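Local coordinates for ubiquitin-activating enzyme E1-like (Saccharomyces cerevisiae, PDB 3ONH), which forms with AOS1 the E1 ligase that activates SMT3 with ATP, this piece being the ubiquitin-fold domain of its UBA2 subunit, at residues G8-S13 with N102-P107; L68-I73 with F92-D97; D15-M20 with R61-I66. All coordinates share one frame; numbering follows the deposited sequence.

Contact 1. Residues G8-S13 with N102-P107; sequences GVIKLS and NTCSLP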
ATOM      1  N   GLY A   8      -2.360  -8.551  -5.277  1.00  4.62           N
ATOM      2  CA  GLY A   8      -3.782  -8.265  -5.250  1.00  8.16           C
ATOM      3  C   GLY A   8      -4.108  -6.968  -5.962  1.00  7.93           C
ATOM      4  O   GLY A   8      -3.204  -6.209  -6.314  1.00 10.44           O
ATOM      5  N   VAL A   9      -5.396  -6.721  -6.180  1.00  8.21           N
ATOM      6  CA  VAL A   9      -5.869  -5.470  -6.745  1.00  7.38           C
ATOM      7  C   VAL A   9      -6.629  -4.671  -5.694  1.00  8.65           C
ATOM      8  O   VAL A   9      -7.519  -5.196  -5.026  1.00 10.10           O
ATOM      9  CB  VAL A   9      -6.803  -5.711  -7.955  1.00  4.01           C
ATOM     10  CG1 VAL A   9      -7.458  -4.408  -8.401  1.00  3.10           C
ATOM     11  CG2 VAL A   9      -6.043  -6.340  -9.100  1.00  6.54           C
ATOM     12  N   ILE A  10      -6.262  -3.404  -5.546  1.00  6.81           N
ATOM     13  CA  ILE A  10      -7.047  -2.469  -4.753  1.00  9.25           C
ATOM     14  C   ILE A  10      -8.051  -1.775  -5.658  1.00 18.88           C
ATOM     15  O   ILE A  10      -7.672  -1.174  -6.660  1.00 12.32           O
ATOM     16  CB  ILE A  10      -6.153  -1.410  -4.085  1.00 10.38           C
ATOM     17  CG1 ILE A  10      -5.212  -2.065  -3.078  1.00  8.24           C
ATOM     18  CG2 ILE A  10      -6.993  -0.367  -3.393  1.00 10.34           C
ATOM     19  CD1 ILE A  10      -4.228  -1.101  -2.442  1.00 11.65           C
ATOM     20  N   LYS A  11      -9.332  -1.866  -5.308  1.00 12.18           N
ATOM     21  CA  LYS A  11     -10.383  -1.160  -6.037  1.00 17.26           C
ATOM     22  C   LYS A  11     -10.652   0.205  -5.407  1.00 19.09           C
ATOM     23  O   LYS A  11     -11.196   0.297  -4.303  1.00 16.49           O
ATOM     24  CB  LYS A  11     -11.671  -1.986  -6.066  1.00 18.33           C
ATOM     25  CG  LYS A  11     -11.523  -3.362  -6.704  1.00 19.03           C
ATOM     26  CD  LYS A  11     -12.744  -4.228  -6.403  1.00 38.60           C
ATOM     27  CE  LYS A  11     -12.596  -5.635  -6.966  1.00 47.76           C
ATOM     28  NZ  LYS A  11     -12.412  -5.612  -8.443  1.00 43.19           N
ATOM     29  N   LEU A  12     -10.265   1.259  -6.121  1.00 22.40           N
ATOM     30  CA  LEU A  12     -10.374   2.634  -5.643  1.00 13.85           C
ATOM     31  C   LEU A  12     -11.291   3.438  -6.535  1.00 20.53           C
ATOM     32  O   LEU A  12     -11.223   3.325  -7.754  1.00 36.26           O
ATOM     33  CB  LEU A  12      -8.998   3.308  -5.661  1.00 13.77           C
ATOM     34  CG  LEU A  12      -8.133   3.276  -4.408  1.00 22.05           C
ATOM     35  CD1 LEU A  12      -6.688   3.510  -4.783  1.00 34.98           C
ATOM     36  CD2 LEU A  12      -8.604   4.323  -3.418  1.00 14.32           C
ATOM     37  N   SER A  13     -12.143   4.256  -5.929  1.00 11.34           N
ATOM     38  CA  SER A  13     -12.874   5.261  -6.678  1.00 11.26           C
ATOM     39  C   SER A  13     -11.958   6.467  -6.886  1.00 13.44           C
ATOM     40  O   SER A  13     -10.998   6.666  -6.146  1.00 13.42           O
ATOM     41  CB  SER A  13     -14.160   5.661  -5.949  1.00 14.72           C
ATOM     42  OG  SER A  13     -13.893   6.200  -4.667  1.00 14.40           O
ATOM     43  N   ASN A 102     -16.053   7.171  -2.519  1.00 12.42           N
ATOM     44  CA  ASN A 102     -15.387   6.782  -1.288  1.00 11.83           C
ATOM     45  C   ASN A 102     -15.284   5.271  -1.166  1.00 16.73           C
ATOM     46  O   ASN A 102     -15.564   4.699  -0.117  1.00 25.72           O
ATOM     47  CB  ASN A 102     -16.122   7.367  -0.083  1.00 24.23           C
ATOM     48  CG  ASN A 102     -16.216   8.877  -0.144  1.00 10.28           C
ATOM     49  OD1 ASN A 102     -15.208   9.561  -0.282  1.00 23.03           O
ATOM     50  ND2 ASN A 102     -17.428   9.401  -0.050  1.00 13.95           N
ATOM     51  N   THR A 103     -14.891   4.632  -2.259  1.00 14.34           N
ATOM     52  CA  THR A 103     -14.595   3.219  -2.245  1.00  9.07           C
ATOM     53  C   THR A 103     -13.083   3.070  -2.189  1.00 35.39           C
ATOM     54  O   THR A 103     -12.361   3.679  -2.974  1.00 15.76           O
ATOM     55  CB  THR A 103     -15.138   2.510  -3.500  1.00 13.13           C
ATOM     56  OG1 THR A 103     -16.541   2.766  -3.623  1.00 22.34           O
ATOM     57  CG2 THR A 103     -14.918   1.012  -3.413  1.00 22.50           C
ATOM     58  N   CYS A 104     -12.608   2.294  -1.227  1.00 16.73           N
ATOM     59  CA  CYS A 104     -11.225   1.860  -1.213  1.00  8.72           C
ATOM     60  C   CYS A 104     -11.210   0.432  -0.733  1.00 15.16           C
ATOM     61  O   CYS A 104     -11.068   0.171   0.455  1.00 33.23           O
ATOM     62  CB  CYS A 104     -10.372   2.720  -0.292  1.00 24.93           C
ATOM     63  SG  CYS A 104      -8.657   2.153  -0.180  1.00 33.82           S
ATOM     64  N   SER A 105     -11.370  -0.495  -1.666  1.00 15.50           N
ATOM     65  CA  SER A 105     -11.529  -1.895  -1.320  1.00  9.46           C
ATOM     66  C   SER A 105     -10.213  -2.656  -1.452  1.00 11.41           C
ATOM     67  O   SER A 105      -9.719  -2.844  -2.555  1.00  9.64           O
ATOM     68  CB  SER A 105     -12.587  -2.520  -2.226  1.00 10.27           C
ATOM     69  OG  SER A 105     -13.035  -3.763  -1.722  1.00 27.66           O
ATOM     70  N   LEU A 106      -9.647  -3.091  -0.329  1.00 17.72           N
ATOM     71  CA  LEU A 106      -8.429  -3.888  -0.362  1.00 13.70           C
ATOM     72  C   LEU A 106      -8.741  -5.357  -0.619  1.00 17.46           C
ATOM     73  O   LEU A 106      -9.703  -5.901  -0.090  1.00 17.01           O
ATOM     74  CB  LEU A 106      -7.631  -3.750   0.940  1.00 12.34           C
ATOM     75  CG  LEU A 106      -6.992  -2.396   1.265  1.00  9.85           C
ATOM     76  CD1 LEU A 106      -5.863  -2.558   2.267  1.00 21.93           C
ATOM     77  CD2 LEU A 106      -6.470  -1.737   0.022  1.00 30.47           C
ATOM     78  N   PRO A 107      -7.908  -6.012  -1.429  1.00  8.90           N
ATOM     79  CA  PRO A 107      -8.133  -7.419  -1.762  1.00 14.27           C
ATOM     80  C   PRO A 107      -7.954  -8.355  -0.567  1.00 30.77           C
ATOM     81  O   PRO A 107      -7.054  -8.168   0.261  1.00 14.51           O
ATOM     82  CB  PRO A 107      -7.051  -7.698  -2.807  1.00 13.72           C
ATOM     83  CG  PRO A 107      -5.980  -6.703  -2.509  1.00 12.78           C
ATOM     84  CD  PRO A 107      -6.728  -5.463  -2.115  1.00  6.28           C
TER
HETATM   85  O   HOH W   1     -10.226  -5.614  -4.163  1.00 20.31           O

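Contact 2. Residues L68-I73 with F92-D97; sequences LGNGSI and FLDVDD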
ATOM      1  N   LEU A  68       0.452   8.820  -7.314  1.00 12.54           N
ATOM      2  CA  LEU A  68       0.006   7.461  -7.548  1.00 12.20           C
ATOM      3  C   LEU A  68      -1.281   7.577  -8.336  1.00 10.98           C
ATOM      4  O   LEU A  68      -1.997   8.558  -8.196  1.00 15.09           O
ATOM      5  CB  LEU A  68      -0.255   6.750  -6.228  1.00 11.32           C
ATOM      6  CG  LEU A  68       0.945   6.514  -5.317  1.00 11.20           C
ATOM      7  CD1 LEU A  68       0.473   5.976  -3.978  1.00 14.43           C
ATOM      8  CD2 LEU A  68       1.935   5.565  -5.968  1.00 13.43           C
ATOM      9  N   GLY A  69      -1.574   6.595  -9.174  1.00  9.72           N
ATOM     10  CA  GLY A  69      -2.809   6.629  -9.934  1.00  9.93           C
ATOM     11  C   GLY A  69      -3.182   5.274 -10.493  1.00  5.93           C
ATOM     12  O   GLY A  69      -2.605   4.254 -10.120  1.00 13.75           O
ATOM     13  N   ASN A  70      -4.158   5.265 -11.388  1.00  7.86           N
ATOM     14  CA  ASN A  70      -4.590   4.017 -11.996  1.00 13.38           C
ATOM     15  C   ASN A  70      -3.419   3.268 -12.607  1.00  4.99           C
ATOM     16  O   ASN A  70      -2.672   3.827 -13.401  1.00 10.80           O
ATOM     17  CB  ASN A  70      -5.638   4.293 -13.064  1.00 22.64           C
ATOM     18  CG  ASN A  70      -6.171   3.034 -13.679  1.00 13.02           C
ATOM     19  OD1 ASN A  70      -6.813   2.234 -13.009  1.00  9.86           O
ATOM     20  ND2 ASN A  70      -5.908   2.847 -14.965  1.00 13.39           N
ATOM     21  N   GLY A  71      -3.239   2.011 -12.215  1.00  6.48           N
ATOM     22  CA  GLY A  71      -2.210   1.185 -12.812  1.00 11.23           C
ATOM     23  C   GLY A  71      -0.905   1.212 -12.052  1.00  9.45           C
ATOM     24  O   GLY A  71       0.022   0.472 -12.371  1.00 11.77           O
ATOM     25  N   SER A  72      -0.821   2.082 -11.050  1.00 14.31           N
ATOM     26  CA  SER A  72       0.346   2.107 -10.184  1.00  7.87           C
ATOM     27  C   SER A  72       0.400   0.797  -9.432  1.00  6.03           C
ATOM     28  O   SER A  72      -0.629   0.226  -9.089  1.00  8.93           O
ATOM     29  CB  SER A  72       0.278   3.258  -9.181  1.00  8.41           C
ATOM     30  OG  SER A  72       0.528   4.502  -9.799  1.00 11.87           O
ATOM     31  N   ILE A  73       1.611   0.321  -9.187  1.00  7.68           N
ATOM     32  CA  ILE A  73       1.810  -0.868  -8.389  1.00  7.73           C
ATOM     33  C   ILE A  73       2.607  -0.492  -7.146  1.00 15.85           C
ATOM     34  O   ILE A  73       3.683   0.100  -7.238  1.00 18.86           O
ATOM     35  CB  ILE A  73       2.526  -1.955  -9.196  1.00  9.42           C
ATOM     36  CG1 ILE A  73       1.567  -2.534 -10.235  1.00  9.32           C
ATOM     37  CG2 ILE A  73       3.039  -3.049  -8.278  1.00 14.55           C
ATOM     38  CD1 ILE A  73       2.061  -3.794 -10.901  1.00 27.24           C
ATOM     39  N   PHE A  92      -1.899  -3.646  -6.946  1.00 13.94           N
ATOM     40  CA  PHE A  92      -2.234  -2.900  -8.144  1.00  6.91           C
ATOM     41  C   PHE A  92      -3.381  -1.945  -7.830  1.00  8.15           C
ATOM     42  O   PHE A  92      -4.409  -2.370  -7.316  1.00 11.00           O
ATOM     43  CB  PHE A  92      -2.662  -3.883  -9.240  1.00  4.48           C
ATOM     44  CG  PHE A  92      -2.933  -3.238 -10.572  1.00 13.11           C
ATOM     45  CD1 PHE A  92      -1.965  -3.242 -11.564  1.00 18.07           C
ATOM     46  CD2 PHE A  92      -4.157  -2.646 -10.844  1.00 28.18           C
ATOM     47  CE1 PHE A  92      -2.206  -2.654 -12.793  1.00  6.87           C
ATOM     48  CE2 PHE A  92      -4.402  -2.051 -12.074  1.00 13.04           C
ATOM     49  CZ  PHE A  92      -3.422  -2.061 -13.047  1.00 11.98           C
ATOM     50  N   LEU A  93      -3.204  -0.664  -8.134  1.00  8.82           N
ATOM     51  CA  LEU A  93      -4.253   0.325  -7.918  1.00  5.05           C
ATOM     52  C   LEU A  93      -5.192   0.398  -9.111  1.00  9.76           C
ATOM     53  O   LEU A  93      -4.827   0.889 -10.184  1.00 10.13           O
ATOM     54  CB  LEU A  93      -3.668   1.717  -7.647  1.00  7.52           C
ATOM     55  CG  LEU A  93      -2.650   1.851  -6.517  1.00 16.19           C
ATOM     56  CD1 LEU A  93      -2.348   3.318  -6.241  1.00 14.04           C
ATOM     57  CD2 LEU A  93      -3.183   1.180  -5.266  1.00 26.72           C
ATOM     58  N   ASP A  94      -6.408  -0.091  -8.908  1.00  5.06           N
ATOM     59  CA  ASP A  94      -7.453  -0.080  -9.935  1.00 13.68           C
ATOM     60  C   ASP A  94      -8.446   1.057  -9.693  1.00 39.41           C
ATOM     61  O   ASP A  94      -9.446   0.890  -8.994  1.00 19.88           O
ATOM     62  CB  ASP A  94      -8.171  -1.433  -9.953  1.00 14.41           C
ATOM     63  CG  ASP A  94      -9.375  -1.456 -10.877  1.00 33.08           C
ATOM     64  OD1 ASP A  94      -9.544  -0.514 -11.678  1.00 34.57           O
ATOM     65  OD2 ASP A  94     -10.155  -2.431 -10.804  1.00 24.89           O
ATOM     66  N   VAL A  95      -8.156   2.218 -10.271  1.00 11.40           N
ATOM     67  CA  VAL A  95      -9.020   3.378 -10.136  1.00 15.95           C
ATOM     68  C   VAL A  95     -10.112   3.328 -11.207  1.00 32.55           C
ATOM     69  O   VAL A  95      -9.851   3.527 -12.393  1.00 27.93           O
ATOM     70  CB  VAL A  95      -8.205   4.671 -10.218  1.00 10.57           C
ATOM     71  CG1 VAL A  95      -9.119   5.883 -10.267  1.00 37.80           C
ATOM     72  CG2 VAL A  95      -7.258   4.751  -9.033  1.00  5.79           C
ATOM     73  N   ASP A  96     -11.334   3.047 -10.774  1.00 61.18           N
ATOM     74  CA  ASP A  96     -12.409   2.708 -11.696  1.00 88.44           C
ATOM     75  C   ASP A  96     -13.600   3.664 -11.635  1.00111.20           C
ATOM     76  O   ASP A  96     -14.053   4.046 -10.555  1.00118.55           O
ATOM     77  CB  ASP A  96     -12.870   1.274 -11.420  1.00 94.44           C
ATOM     78  CG  ASP A  96     -14.018   0.849 -12.304  1.00105.19           C
ATOM     79  OD1 ASP A  96     -14.192   1.437 -13.390  1.00117.28           O
ATOM     80  OD2 ASP A  96     -14.744  -0.086 -11.908  1.00103.47           O
ATOM     81  N   ASP A  97     -14.095   4.042 -12.808  1.00128.34           N
ATOM     82  CA  ASP A  97     -15.343   4.781 -12.923  1.00125.35           C
ATOM     83  C   ASP A  97     -16.361   3.917 -13.662  1.00128.63           C
ATOM     84  O   ASP A  97     -16.093   3.424 -14.758  1.00132.08           O
ATOM     85  CB  ASP A  97     -15.126   6.100 -13.663  1.00121.63           C
TER

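Contact 3. Residues D15-M20 with R61-I66; sequences DCLNKM and RTLSEI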
ATOM      1  N   ASP A  15     -12.439   9.689  -6.466  1.00 23.85           N
ATOM      2  CA  ASP A  15     -12.476  10.644  -5.373  1.00 15.22           C
ATOM      3  C   ASP A  15     -11.621  10.159  -4.224  1.00 12.25           C
ATOM      4  O   ASP A  15     -11.175  10.949  -3.398  1.00 38.26           O
ATOM      5  CB  ASP A  15     -13.907  10.839  -4.882  1.00 29.34           C
ATOM      6  CG  ASP A  15     -14.480   9.585  -4.247  1.00 16.76           C
ATOM      7  OD1 ASP A  15     -14.265   8.486  -4.792  1.00 27.79           O
ATOM      8  OD2 ASP A  15     -15.155   9.700  -3.205  1.00 46.48           O
ATOM      9  N   CYS A  16     -11.395   8.851  -4.174  1.00 21.82           N
ATOM     10  CA  CYS A  16     -10.651   8.259  -3.072  1.00 13.80           C
ATOM     11  C   CYS A  16      -9.139   8.458  -3.223  1.00  9.65           C
ATOM     12  O   CYS A  16      -8.445   8.758  -2.260  1.00 14.96           O
ATOM     13  CB  CYS A  16     -10.991   6.777  -2.925  1.00 17.03           C
ATOM     14  SG  CYS A  16     -10.404   6.057  -1.389  1.00 28.24           S
ATOM     15  N   LEU A  17      -8.633   8.297  -4.436  1.00 15.06           N
ATOM     16  CA  LEU A  17      -7.233   8.575  -4.677  1.00 16.33           C
ATOM     17  C   LEU A  17      -6.941  10.014  -4.272  1.00  9.34           C
ATOM     18  O   LEU A  17      -5.880  10.310  -3.726  1.00 19.03           O
ATOM     19  CB  LEU A  17      -6.892   8.366  -6.150  1.00 18.31           C
ATOM     20  CG  LEU A  17      -5.409   8.157  -6.469  1.00 12.89           C
ATOM     21  CD1 LEU A  17      -4.969   6.747  -6.127  1.00 19.22           C
ATOM     22  CD2 LEU A  17      -5.146   8.445  -7.932  1.00 24.58           C
ATOM     23  N   ASN A  18      -7.896  10.899  -4.527  1.00 16.13           N
ATOM     24  CA  ASN A  18      -7.705  12.327  -4.303  1.00 17.99           C
ATOM     25  C   ASN A  18      -7.865  12.774  -2.858  1.00 22.25           C
ATOM     26  O   ASN A  18      -7.482  13.889  -2.520  1.00 26.18           O
ATOM     27  CB  ASN A  18      -8.654  13.149  -5.181  1.00  9.57           C
ATOM     28  CG  ASN A  18      -8.451  12.899  -6.662  1.00 13.15           C
ATOM     29  OD1 ASN A  18      -7.445  12.328  -7.078  1.00 38.01           O
ATOM     30  ND2 ASN A  18      -9.413  13.331  -7.467  1.00 48.25           N
ATOM     31  N   LYS A  19      -8.435  11.928  -2.006  1.00 18.60           N
ATOM     32  CA  LYS A  19      -8.684  12.334  -0.623  1.00 12.43           C
ATOM     33  C   LYS A  19      -7.941  11.487   0.397  1.00  8.63           C
ATOM     34  O   LYS A  19      -7.686  11.934   1.511  1.00 15.52           O
ATOM     35  CB  LYS A  19     -10.174  12.292  -0.306  1.00 12.04           C
ATOM     36  CG  LYS A  19     -10.747  10.889  -0.249  1.00 29.29           C
ATOM     37  CD  LYS A  19     -12.225  10.918   0.098  1.00 40.61           C
ATOM     38  CE  LYS A  19     -12.945  11.937  -0.767  1.00 13.66           C
ATOM     39  NZ  LYS A  19     -14.415  12.041  -0.485  1.00 26.56           N
ATOM     40  N   MET A  20      -7.600  10.263   0.008  1.00 13.95           N
ATOM     41  CA  MET A  20      -6.964   9.311   0.900  1.00 10.41           C
ATOM     42  C   MET A  20      -5.560   9.781   1.260  1.00 14.11           C
ATOM     43  O   MET A  20      -4.730  10.001   0.380  1.00 11.45           O
ATOM     44  CB  MET A  20      -6.889   7.948   0.217  1.00 17.91           C
ATOM     45  CG  MET A  20      -7.567   6.815   0.964  1.00 42.20           C
ATOM     46  SD  MET A  20      -6.722   6.403   2.495  1.00 28.81           S
ATOM     47  CE  MET A  20      -7.352   4.756   2.802  1.00 15.91           C
ATOM     48  N   ARG A  61       0.214  13.925   2.745  1.00 17.96           N
ATOM     49  CA  ARG A  61      -0.131  14.071   1.335  1.00  6.80           C
ATOM     50  C   ARG A  61      -1.145  13.004   0.945  1.00  5.52           C
ATOM     51  O   ARG A  61      -1.125  11.910   1.499  1.00 10.61           O
ATOM     52  CB  ARG A  61       1.135  13.886   0.500  1.00 14.90           C
ATOM     53  CG  ARG A  61       1.386  14.943  -0.555  1.00 43.27           C
ATOM     54  CD  ARG A  61       1.972  16.203   0.044  1.00 16.54           C
ATOM     55  NE  ARG A  61       0.929  17.130   0.447  1.00 29.21           N
ATOM     56  CZ  ARG A  61       0.376  18.021  -0.369  1.00 34.41           C
ATOM     57  NH1 ARG A  61       0.776  18.103  -1.631  1.00 29.23           N
ATOM     58  NH2 ARG A  61      -0.575  18.828   0.073  1.00 35.16           N
ATOM     59  N   THR A  62      -2.028  13.305  -0.005  1.00 11.93           N
ATOM     60  CA  THR A  62      -2.952  12.289  -0.508  1.00  9.22           C
ATOM     61  C   THR A  62      -2.267  11.459  -1.579  1.00 20.22           C
ATOM     62  O   THR A  62      -1.170  11.797  -2.021  1.00 15.97           O
ATOM     63  CB  THR A  62      -4.207  12.896  -1.121  1.00  5.50           C
ATOM     64  OG1 THR A  62      -3.843  13.635  -2.294  1.00 13.66           O
ATOM     65  CG2 THR A  62      -4.889  13.804  -0.122  1.00 15.08           C
ATOM     66  N   LEU A  63      -2.921  10.385  -2.007  1.00 12.51           N
ATOM     67  CA  LEU A  63      -2.285   9.425  -2.903  1.00 16.73           C
ATOM     68  C   LEU A  63      -1.999  10.021  -4.281  1.00 14.64           C
ATOM     69  O   LEU A  63      -0.980   9.727  -4.899  1.00 11.45           O
ATOM     70  CB  LEU A  63      -3.141   8.167  -3.043  1.00 16.54           C
ATOM     71  CG  LEU A  63      -3.408   7.382  -1.767  1.00  8.42           C
ATOM     72  CD1 LEU A  63      -4.046   6.046  -2.113  1.00  6.92           C
ATOM     73  CD2 LEU A  63      -2.115   7.180  -1.029  1.00  4.80           C
ATOM     74  N   SER A  64      -2.907  10.855  -4.763  1.00 10.90           N
ATOM     75  CA  SER A  64      -2.694  11.541  -6.029  1.00 15.61           C
ATOM     76  C   SER A  64      -1.669  12.663  -5.886  1.00  9.29           C
ATOM     77  O   SER A  64      -1.012  13.037  -6.847  1.00 12.86           O
ATOM     78  CB  SER A  64      -4.011  12.088  -6.563  1.00 11.16           C
ATOM     79  OG  SER A  64      -4.586  12.993  -5.640  1.00 32.16           O
ATOM     80  N   GLU A  65      -1.529  13.196  -4.680  1.00  8.13           N
ATOM     81  CA  GLU A  65      -0.557  14.256  -4.436  1.00  6.71           C
ATOM     82  C   GLU A  65       0.882  13.731  -4.475  1.00  7.08           C
ATOM     83  O   GLU A  65       1.816  14.479  -4.768  1.00 15.06           O
ATOM     84  CB  GLU A  65      -0.846  14.953  -3.104  1.00  3.44           C
ATOM     85  CG  GLU A  65      -1.935  16.015  -3.171  1.00 11.49           C
ATOM     86  CD  GLU A  65      -2.308  16.561  -1.800  1.00 14.48           C
ATOM     87  OE1 GLU A  65      -2.032  15.884  -0.790  1.00 18.86           O
ATOM     88  OE2 GLU A  65      -2.882  17.668  -1.732  1.00 32.59           O
ATOM     89  N   ILE A  66       1.064  12.451  -4.180  1.00 13.65           N
ATOM     90  CA  ILE A  66       2.379  11.834  -4.319  1.00 11.45           C
ATOM     91  C   ILE A  66       2.476  11.067  -5.633  1.00  7.10           C
ATOM     92  O   ILE A  66       3.353  10.234  -5.822  1.00  7.88           O
ATOM     93  CB  ILE A  66       2.709  10.896  -3.152  1.00  5.61           C
ATOM     94  CG1 ILE A  66       1.731   9.729  -3.130  1.00  7.20           C
ATOM     95  CG2 ILE A  66       2.671  11.648  -1.838  1.00  4.74           C
ATOM     96  CD1 ILE A  66       1.908   8.820  -1.941  1.00  8.97           C
TER
HETATM   97  O   HOH W   2      -5.602  15.470  -3.483  1.00 28.00           O

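Contact 1. Residues G8-S13 with N102-P107
K11 and S105 form the antiparallel hydrogen-bonded pair that joins strand 6-12 to strand 104-105, a short edge strand of the sheet in this ubiquitin-fold domain. K11 N donates a hydrogen bond to S105 O at 2.9 Å, and S105 N donates one to K11 O along an almost straight N-H...O line of 173°. L12 and C104 follow as the non-hydrogen-bonded pair. One step on, S13 N reaches T103 O at 3.0 Å, while T103 N donates to S13 OG; this N-cap serine also bonds D15 through its hydroxyl, and its chi1 of 60° places OG between backbone N and carbonyl carbon. Toward P107 the pairing opens, and a water donates to both V9 O and S105 O.

On the face turned to helix 22-33, I10 and L106 lie side by side and point the same way. There C104 SG, anti to its backbone N, lies against L12 CD2 at 3.9 Å. The P107 ring comes over the backbone of V9, with P107 CD 3.0 Å from V9 O. The I10-L106 pair is tight: L106 CD2 sits 3.4 Å from both I10 CG1 and I10 CD1.

Contact 2. Residues L68-I73 with F92-D97
A type II beta turn, G69 to S72, docks L68-I73 on the final part of strand 84-95 and leads into strand 73-78, with I73 and F92 forming an antiparallel non-hydrogen-bonded pair. Two backbone bonds tie the turn down. G71 N donates to L93 O at 2.8 Å in a nearly straight bond, and L93 N donates to S72 O at 2.9 Å. The turn is closed within itself by S72 N to G69 O, while S72 OG accepts the N-H of G69. G71 takes the positive phi (93°) of the third turn position, where a CB would press on the carbonyl O of N70.

N70 adds a side-chain bond farther along the strand. Its chi1 of -177° sets CG anti to the backbone N; from there OD1 accepts the N-H of V95 at 3.0 Å on an in-plane lone pair, although the N-H...O angle is bent to 135°. Beside this bond the two CB atoms, of N70 and V95, are 3.9 Å apart.

The F92 ring lies against G71, whose C is over one ring face and whose CA comes 3.5 Å from F92 CZ. I73 CG1 approaches F92 CD1 obliquely at 3.8 Å. L93 points toward the turn, its CD1 resting on S72 CB and L68 CB.

On the other edge of strand 84-95, strand 6-12 pairs in parallel: F92 and D94 bond the backbone of I10, and the L93 side chain touches I10. L68 reaches across to R48 and L50 of strand 48-52, and I73 N bonds S45 OG.

Contact 3. Residues D15-M20 with R61-I66
L17 and L63 form the apolar centre of this contact, which joins the short helix 14-19, after the first strand of the ubiquitin-fold domain, to the loop between strands 48-52 and 73-78. Their side chains cross at about a right angle, L17 CD1 meeting L63 CB at 3.9 Å. A chi1 of -160° sets L17 CG anti to its backbone N, 4.1 Å from L63 CB. L17 CD2 separately meets S64 CB. M20 CB packs on L63 CG at 4.0 Å. An alanine in place of L17 would probably open a gap beside L63 CB and S64 CB, leaving the L63 side chain with less to hold it.

Most of the polar contacts use backbone carbonyls of L17, N18 and M20. S64 N donates to L17 O at 3.2 Å, from well above the carbonyl plane. L63 N makes a weak bond to M20 O, bent to 130° at the hydrogen, and T62 CA comes within 3.0 Å of the same oxygen as a CA-H...O contact. A water donates a hydrogen bond to N18 O at 2.6 Å and is also hydrogen-bonded to T62 OG1, bridging the two segments.

Within 61-66, T62 N donates to E65 OE1 at 2.7 Å and E65 N bonds T62 OG1 weakly, the reciprocal pair of a capping box around the helical turn 63-65.

On the inner side M20 and L63 both pack on F25 of helix 22-33, with L28 also touching M20. L63 continues to L68, I66 touches L22, and I66 O bonds R48 of strand 48-52, at the sheet.

The three contacts adjoin one another. Contacts 1 and 2 have centres about 9 Å apart and share one sheet, since strands 6-12 and 84-95 are parallel neighbours, and V9 CG1 packs on D94 CB between them. The centre of contact 3 lies about 11 Å from that of contact 2 and about 13 Å from that of contact 1. It joins them through L17, which touches L68, G69 and V95, and through D15 and K19, which bond N102. Along the chain contact 3 closes before contact 2 opens, and both are nested inside the span closed by contact 1, whose pairing thus brings near-terminal parts of this compact ubiquitin-fold domain together.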